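Local structure of proline dehydrogenase (Deinococcus radiodurans, 4H6Q) at residues K108-G112 against E113-L117; N212-R215 against L216-H220; K268-A271 against A272-Y275. The protein oxidises L-proline to (S)-1-pyrroline-5-carboxylate with FAD as cofactor, passing the electrons to a quinone in the first step of proline breakdown to glutamate. All blocks are in the same frame, centred on the assembly; numbering follows the deposited sequence. Where two conformers were deposited one is given.

Contact 1 (K108-G112 against E113-L117); sequences KDENG and EDLGL
Lys-108 meets Leu-115 through its backbone: Lys-108 O accepts from Leu-115 N at 2.8 Å, nearly straight, while Asp-114 CA makes a CA-H...O contact with the same oxygen. The amine of Lys-108 leads away to the carbonyl of Asp-69. Asp-109 pairs with Asp-114 across the hairpin without backbone bonds, their side chains diverging. With CG anti to the backbone N (chi1 -179°), Asp-109 turns OD2 round the loop to accept from Gly-112 N at 3.1 Å, an Asx motif. Glu-110 forms the hydrogen-bonded pair with Glu-113: Glu-110 N reaches Glu-113 O at 2.9 Å, and in the return bond Glu-113 N stands well above the carbonyl plane of Glu-110. A water lies between Glu-110 O and Glu-113 OE1, bridging the two residues. Glu-110 CG lies alongside Leu-115 CD1, 3.8 Å away, the two side chains pointing the same way, and Pro-71 of helix 71-90 touches both. Asn-111 and Gly-112 make the corner; at Gly-112 a CB would jam against the preceding carbonyl. Beyond it, Asp-114 OD2 uses its anti lone pair to accept from Leu-117 N at 3.1 Å, while OD1 takes the amide of Gly-107. An alanine here removes both oxygens and would probably leave these amides without acceptors and the first helical turn uncapped. This is a beta hairpin with a two-residue type I' turn, running directly into an N-capped helix.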
loop_
_atom_site.group_PDB
_atom_site.type_symbol
_atom_site.label_atom_id
_atom_site.label_comp_id
_atom_site.label_asym_id
_atom_site.label_seq_id
_atom_site.Cartn_x
_atom_site.Cartn_y
_atom_site.Cartn_z
ATOM N N LYS A 108 4.562 14.711 -14.521
ATOM C CA LYS A 108 5.137 16.029 -14.738
ATOM C C LYS A 108 6.595 15.880 -15.152
ATOM O O LYS A 108 7.322 15.055 -14.637
ATOM C CB LYS A 108 5.075 16.844 -13.436
ATOM C CG LYS A 108 3.661 16.970 -12.866
ATOM C CD LYS A 108 3.646 17.672 -11.520
ATOM C CE LYS A 108 2.233 17.730 -10.967
ATOM N NZ LYS A 108 1.308 18.542 -11.822
ATOM N N ASP A 109 7.011 16.696 -16.095
ATOM C CA ASP A 109 8.379 16.708 -16.544
ATOM C C ASP A 109 9.188 17.749 -15.788
ATOM O O ASP A 109 8.758 18.897 -15.627
ATOM C CB ASP A 109 8.401 17.081 -18.034
ATOM C CG ASP A 109 9.800 17.095 -18.588
ATOM O OD1 ASP A 109 10.164 16.088 -19.244
ATOM O OD2 ASP A 109 10.544 18.083 -18.320
ATOM N N GLU A 110 10.373 17.355 -15.331
ATOM C CA GLU A 110 11.358 18.300 -14.786
ATOM C C GLU A 110 12.685 17.981 -15.444
ATOM O O GLU A 110 13.200 16.850 -15.342
ATOM C CB GLU A 110 11.488 18.219 -13.249
ATOM C CG GLU A 110 10.390 18.951 -12.449
ATOM C CD GLU A 110 10.326 20.451 -12.710
ATOM O OE1 GLU A 110 11.374 21.064 -13.044
ATOM O OE2 GLU A 110 9.215 21.037 -12.571
ATOM N N ASN A 111 13.217 18.972 -16.172
ATOM C CA ASN A 111 14.495 18.802 -16.886
ATOM C C ASN A 111 14.567 17.532 -17.750
ATOM O O ASN A 111 15.588 16.819 -17.749
ATOM C CB ASN A 111 15.655 18.808 -15.880
ATOM C CG ASN A 111 15.759 20.135 -15.139
ATOM O OD1 ASN A 111 15.566 21.192 -15.742
ATOM N ND2 ASN A 111 16.028 20.089 -13.820
ATOM N N GLY A 112 13.473 17.220 -18.434
ATOM C CA GLY A 112 13.438 16.074 -19.341
ATOM C C GLY A 112 13.178 14.679 -18.754
ATOM O O GLY A 112 13.283 13.662 -19.468
ATOM N N GLU A 113 12.851 14.604 -17.468
ATOM C CA GLU A 113 12.566 13.314 -16.827
ATOM C C GLU A 113 11.297 13.438 -16.054
ATOM O O GLU A 113 10.973 14.521 -15.582
ATOM C CB GLU A 113 13.668 12.974 -15.845
ATOM C CG GLU A 113 15.013 12.770 -16.461
ATOM C CD GLU A 113 16.015 12.410 -15.384
ATOM O OE1 GLU A 113 16.470 13.345 -14.676
ATOM O OE2 GLU A 113 16.303 11.201 -15.217
ATOM N N ASP A 114 10.586 12.328 -15.878
ATOM C CA ASP A 114 9.383 12.360 -15.059
ATOM C C ASP A 114 9.718 12.625 -13.603
ATOM O O ASP A 114 10.547 11.924 -12.998
ATOM C CB ASP A 114 8.656 11.023 -15.190
ATOM C CG ASP A 114 7.317 11.014 -14.482
ATOM O OD1 ASP A 114 6.292 11.284 -15.154
ATOM O OD2 ASP A 114 7.303 10.783 -13.249
ATOM N N LEU A 115 9.086 13.639 -13.026
ATOM C CA LEU A 115 9.390 14.048 -11.641
ATOM C C LEU A 115 9.019 12.989 -10.602
ATOM O O LEU A 115 9.716 12.819 -9.587
ATOM C CB LEU A 115 8.601 15.326 -11.321
ATOM C CG LEU A 115 8.845 16.002 -9.958
ATOM C CD1 LEU A 115 10.343 16.271 -9.717
ATOM C CD2 LEU A 115 8.000 17.267 -9.791
ATOM N N GLY A 116 7.938 12.236 -10.837
ATOM C CA GLY A 116 7.611 11.090 -10.004
ATOM C C GLY A 116 8.725 10.054 -9.985
ATOM O O GLY A 116 9.073 9.522 -8.914
ATOM N N LEU A 117 9.277 9.750 -11.156
ATOM C CA LEU A 117 10.372 8.799 -11.236
ATOM C C LEU A 117 11.619 9.332 -10.512
ATOM O O LEU A 117 12.267 8.605 -9.747
ATOM C CB LEU A 117 10.706 8.482 -12.688
ATOM C CG LEU A 117 11.804 7.424 -12.936
ATOM C CD1 LEU A 117 11.305 6.082 -12.463
ATOM C CD2 LEU A 117 12.142 7.331 -14.419
HETATM O O HOH W 1 15.060 15.662 -13.635
#

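Contact 2 (N212-R215 against L216-H220)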
loop_
_atom_site.group_PDB
_atom_site.type_symbol
_atom_site.label_atom_id
_atom_site.label_comp_id
_atom_site.label_asym_id
_atom_site.label_seq_id
_atom_site.Cartn_x
_atom_site.Cartn_y
_atom_site.Cartn_z
ATOM N N ASN A 212 -11.613 -12.916 -9.213
ATOM C CA ASN A 212 -10.393 -12.452 -9.874
ATOM C C ASN A 212 -9.314 -12.192 -8.827
ATOM O O ASN A 212 -8.123 -12.377 -9.105
ATOM C CB ASN A 212 -10.658 -11.199 -10.723
ATOM C CG ASN A 212 -9.619 -11.012 -11.789
ATOM O OD1 ASN A 212 -9.306 -11.961 -12.521
ATOM N ND2 ASN A 212 -9.091 -9.797 -11.930
ATOM N N TYR A 213 -9.727 -11.770 -7.623
ATOM C CA TYR A 213 -8.806 -11.602 -6.509
ATOM C C TYR A 213 -8.081 -12.909 -6.197
ATOM O O TYR A 213 -6.822 -12.954 -6.079
ATOM C CB TYR A 213 -9.553 -11.057 -5.280
ATOM C CG TYR A 213 -8.620 -10.656 -4.155
ATOM C CD1 TYR A 213 -8.238 -9.333 -3.982
ATOM C CD2 TYR A 213 -8.089 -11.626 -3.263
ATOM C CE1 TYR A 213 -7.364 -8.949 -2.952
ATOM C CE2 TYR A 213 -7.243 -11.253 -2.254
ATOM C CZ TYR A 213 -6.868 -9.936 -2.109
ATOM O OH TYR A 213 -5.972 -9.604 -1.112
ATOM N N ARG A 214 -8.845 -13.988 -6.063
ATOM C CA ARG A 214 -8.240 -15.295 -5.851
ATOM C C ARG A 214 -7.280 -15.676 -6.974
ATOM O O ARG A 214 -6.191 -16.174 -6.691
ATOM C CB ARG A 214 -9.316 -16.364 -5.673
ATOM C CG ARG A 214 -10.141 -16.182 -4.415
ATOM C CD ARG A 214 -11.303 -17.180 -4.424
ATOM N NE ARG A 214 -12.002 -17.271 -3.147
ATOM C CZ ARG A 214 -12.916 -16.417 -2.730
ATOM N NH1 ARG A 214 -13.268 -15.387 -3.509
ATOM N NH2 ARG A 214 -13.508 -16.625 -1.545
ATOM N N ARG A 215 -7.666 -15.478 -8.241
ATOM C CA ARG A 215 -6.778 -15.832 -9.354
ATOM C C ARG A 215 -5.461 -15.070 -9.246
ATOM O O ARG A 215 -4.395 -15.644 -9.468
ATOM C CB ARG A 215 -7.457 -15.570 -10.727
ATOM C CG ARG A 215 -8.668 -16.446 -10.989
ATOM C CD ARG A 215 -9.139 -16.317 -12.452
ATOM N NE ARG A 215 -9.805 -15.036 -12.677
ATOM C CZ ARG A 215 -11.119 -14.891 -12.850
ATOM N NH1 ARG A 215 -11.910 -15.965 -12.850
ATOM N NH2 ARG A 215 -11.642 -13.689 -13.041
ATOM N N LEU A 216 -5.509 -13.780 -8.901
ATOM C CA LEU A 216 -4.274 -13.001 -8.807
ATOM C C LEU A 216 -3.349 -13.568 -7.712
ATOM O O LEU A 216 -2.138 -13.728 -7.925
ATOM C CB LEU A 216 -4.582 -11.525 -8.491
ATOM C CG LEU A 216 -4.959 -10.688 -9.711
ATOM C CD1 LEU A 216 -5.536 -9.380 -9.209
ATOM C CD2 LEU A 216 -3.720 -10.432 -10.606
ATOM N N VAL A 217 -3.892 -13.768 -6.514
ATOM C CA VAL A 217 -3.110 -14.280 -5.382
ATOM C C VAL A 217 -2.560 -15.658 -5.725
ATOM O O VAL A 217 -1.360 -15.909 -5.527
ATOM C CB VAL A 217 -3.970 -14.336 -4.105
ATOM C CG1 VAL A 217 -3.277 -15.152 -2.990
ATOM C CG2 VAL A 217 -4.286 -12.928 -3.608
ATOM N N PHE A 218 -3.414 -16.557 -6.212
ATOM C CA PHE A 218 -3.017 -17.940 -6.431
ATOM C C PHE A 218 -1.958 -18.011 -7.536
ATOM O O PHE A 218 -0.978 -18.780 -7.435
ATOM C CB PHE A 218 -4.227 -18.801 -6.819
ATOM C CG PHE A 218 -5.251 -18.956 -5.721
ATOM C CD1 PHE A 218 -4.994 -18.531 -4.413
ATOM C CD2 PHE A 218 -6.501 -19.505 -6.013
ATOM C CE1 PHE A 218 -5.986 -18.684 -3.405
ATOM C CE2 PHE A 218 -7.499 -19.654 -5.009
ATOM C CZ PHE A 218 -7.236 -19.246 -3.715
ATOM N N GLN A 219 -2.107 -17.227 -8.602
ATOM C CA GLN A 219 -1.121 -17.246 -9.688
ATOM C C GLN A 219 0.219 -16.669 -9.223
ATOM O O GLN A 219 1.284 -17.141 -9.630
ATOM C CB GLN A 219 -1.634 -16.471 -10.921
ATOM C CG GLN A 219 -2.737 -17.189 -11.707
ATOM C CD GLN A 219 -2.264 -18.512 -12.255
ATOM O OE1 GLN A 219 -1.292 -18.572 -13.026
ATOM N NE2 GLN A 219 -2.926 -19.589 -11.844
ATOM N N HIS A 220 0.169 -15.632 -8.387
ATOM C CA HIS A 220 1.401 -15.037 -7.900
ATOM C C HIS A 220 2.153 -16.028 -6.984
ATOM O O HIS A 220 3.385 -16.181 -7.096
ATOM C CB HIS A 220 1.170 -13.703 -7.163
ATOM C CG HIS A 220 2.285 -12.727 -7.385
ATOM N ND1 HIS A 220 2.706 -12.376 -8.665
ATOM C CD2 HIS A 220 3.036 -11.995 -6.518
ATOM C CE1 HIS A 220 3.665 -11.457 -8.554
ATOM N NE2 HIS A 220 3.869 -11.204 -7.270
#
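Phe-218 lies one helical turn beyond Arg-214, and its side chain can be followed outward across that residue. Phe-218 CB starts 3.3 Å from Arg-214 O, the oxygen that also accepts from Phe-218 N at 2.8 Å. Phe-218 CG then comes to 3.1 Å from Arg-214 O, which sits over one face of the ring, offset toward the rim; CD1 and CD2 flank the same oxygen. Having CG anti to the carbonyl carbon (chi1 -66°) sends the ring back along the helix over its i-4 neighbour. Farther out Phe-218 CE2 meets Arg-214 CB at 3.8 Å, with CZ slightly farther from it. The methylene thus stands over the ring face, a CH-pi contact 4.2 Å from Arg-214 CB to the centroid of the Phe-218 ring. Phe-243 stacks with the ring, whereas the extended arm of Arg-214 continues to a salt bridge with Asp-239 of helix 234-246.

On other sides of the helix, Val-217 CG2 packs obliquely against the Tyr-213 ring, 3.7 Å from Tyr-213 CE2. Arg-215 grips Asn-212 side-on: NE and NH2 both donate to OD1, at 3.1 Å from Arg-215 NE to Asn-212 OD1, and this oxygen lies in the guanidinium plane. Asn-212 ND2 donates to Ser-169 O, so both ends of the amide are engaged.

The chemistry therefore divides around the helix. Apolar Val-217 faces Met-190 of the barrel strand 188-191, a residue that binds FAD. Arg-214 combines aliphatic packing with a carboxylate partner, whereas Arg-215 is held by a neutral amide oxygen, which fixes its orientation but brings no opposite charge.

Contact 3 (K268-A271 against A272-Y275)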
loop_
_atom_site.group_PDB
_atom_site.type_symbol
_atom_site.label_atom_id
_atom_site.label_comp_id
_atom_site.label_asym_id
_atom_site.label_seq_id
_atom_site.Cartn_x
_atom_site.Cartn_y
_atom_site.Cartn_z
ATOM N N LYS A 268 -4.760 -9.638 14.851
ATOM C CA LYS A 268 -4.170 -10.329 15.990
ATOM C C LYS A 268 -4.243 -11.849 15.874
ATOM O O LYS A 268 -3.260 -12.544 16.214
ATOM C CB LYS A 268 -4.826 -9.827 17.274
ATOM C CG LYS A 268 -4.413 -8.365 17.584
ATOM C CD LYS A 268 -5.102 -7.876 18.881
ATOM C CE LYS A 268 -4.874 -6.376 19.159
ATOM N NZ LYS A 268 -5.951 -5.796 20.009
ATOM N N GLN A 269 -5.382 -12.385 15.452
ATOM C CA GLN A 269 -5.575 -13.819 15.310
ATOM C C GLN A 269 -4.621 -14.433 14.313
ATOM O O GLN A 269 -3.990 -15.472 14.577
ATOM C CB GLN A 269 -7.028 -14.124 14.928
ATOM C CG GLN A 269 -7.296 -15.657 14.622
ATOM C CD GLN A 269 -8.590 -15.902 13.773
ATOM O OE1 GLN A 269 -9.459 -15.041 13.679
ATOM N NE2 GLN A 269 -8.699 -17.095 13.169
ATOM N N LEU A 270 -4.470 -13.807 13.162
ATOM C CA LEU A 270 -3.560 -14.317 12.128
ATOM C C LEU A 270 -2.116 -14.332 12.620
ATOM O O LEU A 270 -1.379 -15.320 12.399
ATOM C CB LEU A 270 -3.686 -13.461 10.855
ATOM C CG LEU A 270 -5.008 -13.639 10.109
ATOM C CD1 LEU A 270 -5.178 -12.556 9.036
ATOM C CD2 LEU A 270 -5.044 -15.021 9.504
ATOM N N ALA A 271 -1.699 -13.309 13.352
ATOM C CA ALA A 271 -0.339 -13.292 13.888
ATOM C C ALA A 271 -0.168 -14.408 14.925
ATOM O O ALA A 271 0.875 -15.093 14.989
ATOM C CB ALA A 271 -0.076 -11.941 14.546
ATOM N N ALA A 272 -1.194 -14.665 15.727
ATOM C CA ALA A 272 -1.116 -15.721 16.730
ATOM C C ALA A 272 -1.047 -17.098 16.075
ATOM O O ALA A 272 -0.519 -18.027 16.648
ATOM C CB ALA A 272 -2.309 -15.634 17.709
ATOM N N GLU A 273 -1.592 -17.260 14.887
ATOM C CA GLU A 273 -1.540 -18.512 14.133
ATOM C C GLU A 273 -0.212 -18.647 13.389
ATOM O O GLU A 273 0.035 -19.689 12.777
ATOM C CB GLU A 273 -2.708 -18.551 13.121
ATOM C CG GLU A 273 -4.026 -18.711 13.808
ATOM C CD GLU A 273 -5.226 -18.669 12.869
ATOM O OE1 GLU A 273 -5.050 -18.354 11.684
ATOM O OE2 GLU A 273 -6.367 -18.948 13.327
ATOM N N GLY A 274 0.659 -17.631 13.436
ATOM C CA GLY A 274 1.968 -17.746 12.782
ATOM C C GLY A 274 1.977 -17.217 11.360
ATOM O O GLY A 274 2.999 -17.381 10.680
ATOM N N TYR A 275 0.892 -16.583 10.884
ATOM C CA TYR A 275 0.967 -15.883 9.590
ATOM C C TYR A 275 1.634 -14.533 9.749
ATOM O O TYR A 275 1.551 -13.899 10.816
ATOM C CB TYR A 275 -0.439 -15.700 9.001
ATOM C CG TYR A 275 -1.119 -17.016 8.695
ATOM C CD1 TYR A 275 -0.784 -17.747 7.531
ATOM C CD2 TYR A 275 -2.013 -17.572 9.582
ATOM C CE1 TYR A 275 -1.384 -18.941 7.266
ATOM C CE2 TYR A 275 -2.619 -18.797 9.335
ATOM C CZ TYR A 275 -2.308 -19.488 8.190
ATOM O OH TYR A 275 -2.924 -20.713 7.956
#
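Gln-269 reaches across one helical turn to Glu-273, Gln-269 NE2 donating to Glu-273 OE2 at 3.0 Å in a nearly straight bond (172°). The bond lies in the amide plane but arrives from above the carboxylate plane of Glu-273, and the two flat groups stand 84° apart. With CG of Gln-269 anti to the backbone N (chi1 175°) and CG of Glu-273 beside its own backbone N, the chains cross obliquely. The other carboxylate oxygen, OE1, forms a salt bridge with Lys-241 of helix 234-246, so the charge has two partners.

Backbone acceptors are taken up in turn. Lys-268 O receives Ala-272 N, and Gln-269 O receives Glu-273 N at 3.0 Å. Leu-270 O accepts from Tyr-275 N at 3.0 Å, with a weak bond from Glu-273 N. Ala-271 O is met by Gly-274 N, also at 3.0 Å, from above the carbonyl plane. Leu-270 CD2 touches Tyr-275 CD2 at 4.0 Å, joining the last turn to the departing chain.

Gly-274, at positive phi, is the first residue to leave helical angles; a CB there would jam against the preceding carbonyl. The bonds from Tyr-275 N and Gly-274 N define a Schellman motif, ending helix 264-272 before barrel strand 277-283.

In the fold
Along the chain the three contacts follow in series, each a local event in the same beta8-alpha8 barrel. Contact 1 is a surface hairpin between strand 96-99 and helix 115-129, contact 2 lies within helix 206-222, between strands 188-191 and 227-230, and contact 3 closes helix 264-272. The centres of contacts 1 and 2 are about 34 Å apart, those of contacts 2 and 3 about 22 Å, and contacts 1 and 3 lie on opposite sides of the chain's centre. Helix 234-246 touches both contacts 2 and 3. Contact 2 packs its helix against the strand carrying FAD-binding Met-190, and the side chain of Tyr-213 is about 6 Å from FAD; contacts 1 and 3 shape a helix start and a helix finish.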